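Glycoprotein E (Human herpesvirus 1, PDB 2GIY) forms with gI the viral receptor for the Fc part of host IgG and sorts nascent virions to epithelial cell junctions for cell-to-cell spread. Local coordinates at residues Y66-C69 / L70-Q74. Numbering follows the deposited sequence.
Sequences YESC and LYHPQ
Glu-67 and Tyr-71 run alongside each other, one turn apart. Glu-67 is almost fully extended, with CG anti to the backbone N (chi1 179°), and its carboxylate ends near the phenol oxygen. A water bridges the two: it lies 2.6 Å from Tyr-71 OH and donates to Glu-67 OE2. The same OE2 is bonded by the indole NH of Trp-159. OE1 forms a salt bridge with Arg-14 of the second subunit, so a water, an indole and a guanidinium together fix the carboxylate and probably favour its charged form. Nearer the backbone, Ser-68 O lies at the edge of the Tyr-71 ring, 3.7 Å from CD1. On the other side of this carbonyl group is His-72. Its ring lays one face over Ser-68 O, with NE2 3.0 Å from that oxygen but badly angled for a hydrogen bond. Residues 67-71 make one short turn of helix with few and bent backbone bonds; it joins strand 63-66 to the loop that leads to helix 76-79 in this C-terminal, Ig V-like domain of the gE ectodomain. Leu-70 N donates to Glu-67 O at 3.1 Å, and Tyr-71 N to Ser-68 O at 3.2 Å; both donors sit well above the carbonyl plane. Pro-73, which has no N-H, sets CD 3.3 Å from Cys-69 O. Cys-69 SG, beside its own backbone N (chi1 -82°), meets the Tyr-66 ring at its edge and is disulfide-bonded to Cys-78.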
loop_
_atom_site.group_PDB
_atom_site.type_symbol
_atom_site.label_atom_id
_atom_site.label_comp_id
_atom_site.label_asym_id
_atom_site.label_seq_id
_atom_site.Cartn_x
_atom_site.Cartn_y
_atom_site.Cartn_z
ATOM N N TYR A 66 -4.361 7.091 14.045
ATOM C CA TYR A 66 -3.162 7.921 14.044
ATOM C C TYR A 66 -2.042 7.100 13.390
ATOM O O TYR A 66 -1.312 6.385 14.070
ATOM C CB TYR A 66 -2.761 8.286 15.480
ATOM C CG TYR A 66 -3.677 9.270 16.204
ATOM C CD1 TYR A 66 -4.875 9.710 15.637
ATOM C CD2 TYR A 66 -3.335 9.750 17.467
ATOM C CE1 TYR A 66 -5.715 10.613 16.323
ATOM C CE2 TYR A 66 -4.159 10.644 18.156
ATOM C CZ TYR A 66 -5.339 11.069 17.584
ATOM O OH TYR A 66 -6.139 11.948 18.284
ATOM N N GLU A 67 -1.900 7.215 12.072
ATOM C CA GLU A 67 -0.892 6.437 11.354
ATOM C C GLU A 67 0.534 6.503 11.899
ATOM O O GLU A 67 1.174 5.465 12.075
ATOM C CB GLU A 67 -0.890 6.815 9.869
ATOM C CG GLU A 67 0.163 6.068 9.055
ATOM C CD GLU A 67 -0.002 6.276 7.565
ATOM O OE1 GLU A 67 -0.262 7.422 7.153
ATOM O OE2 GLU A 67 0.137 5.293 6.804
ATOM N N SER A 68 1.039 7.705 12.161
ATOM C CA SER A 68 2.401 7.851 12.670
ATOM C C SER A 68 2.573 7.132 14.001
ATOM O O SER A 68 3.648 6.609 14.297
ATOM C CB SER A 68 2.757 9.328 12.842
ATOM O OG SER A 68 1.931 9.941 13.815
ATOM N N CYS A 69 1.509 7.113 14.799
ATOM C CA CYS A 69 1.537 6.460 16.100
ATOM C C CYS A 69 1.730 4.947 16.032
ATOM O O CYS A 69 2.282 4.346 16.952
ATOM C CB CYS A 69 0.250 6.760 16.860
ATOM S SG CYS A 69 0.256 8.377 17.691
ATOM N N LEU A 70 1.264 4.332 14.952
ATOM C CA LEU A 70 1.412 2.890 14.805
ATOM C C LEU A 70 2.885 2.497 14.888
ATOM O O LEU A 70 3.221 1.428 15.400
ATOM C CB LEU A 70 0.823 2.429 13.465
ATOM C CG LEU A 70 -0.641 2.797 13.192
ATOM C CD1 LEU A 70 -1.056 2.256 11.828
ATOM C CD2 LEU A 70 -1.538 2.219 14.283
ATOM N N TYR A 71 3.764 3.370 14.399
ATOM C CA TYR A 71 5.197 3.091 14.407
ATOM C C TYR A 71 5.886 3.351 15.740
ATOM O O TYR A 71 6.972 2.827 15.989
ATOM C CB TYR A 71 5.893 3.884 13.297
ATOM C CG TYR A 71 5.321 3.610 11.930
ATOM C CD1 TYR A 71 4.241 4.343 11.445
ATOM C CD2 TYR A 71 5.826 2.581 11.138
ATOM C CE1 TYR A 71 3.674 4.057 10.207
ATOM C CE2 TYR A 71 5.268 2.287 9.902
ATOM C CZ TYR A 71 4.194 3.023 9.443
ATOM O OH TYR A 71 3.628 2.705 8.230
ATOM N N HIS A 72 5.265 4.165 16.589
ATOM C CA HIS A 72 5.810 4.468 17.913
ATOM C C HIS A 72 4.651 4.668 18.889
ATOM O O HIS A 72 4.422 5.768 19.394
ATOM C CB HIS A 72 6.707 5.713 17.864
ATOM C CG HIS A 72 6.139 6.848 17.071
ATOM N ND1 HIS A 72 5.017 7.546 17.464
ATOM C CD2 HIS A 72 6.549 7.418 15.912
ATOM C CE1 HIS A 72 4.761 8.499 16.584
ATOM N NE2 HIS A 72 5.677 8.443 15.633
ATOM N N PRO A 73 3.907 3.582 19.166
ATOM C CA PRO A 73 2.748 3.540 20.062
ATOM C C PRO A 73 3.038 3.869 21.523
ATOM O O PRO A 73 2.117 3.934 22.338
ATOM C CB PRO A 73 2.233 2.112 19.885
ATOM C CG PRO A 73 3.488 1.339 19.639
ATOM C CD PRO A 73 4.226 2.230 18.669
ATOM N N GLN A 74 4.309 4.079 21.851
ATOM C CA GLN A 74 4.698 4.393 23.222
ATOM C C GLN A 74 4.978 5.877 23.441
ATOM O O GLN A 74 5.355 6.281 24.542
ATOM C CB GLN A 74 5.930 3.575 23.618
ATOM C CG GLN A 74 5.698 2.072 23.692
ATOM C CD GLN A 74 5.031 1.645 24.986
ATOM O OE1 GLN A 74 5.748 0.864 25.790
ATOM N NE2 GLN A 74 3.890 2.013 25.264
HETATM O O HOH W 1 2.454 4.213 6.441
#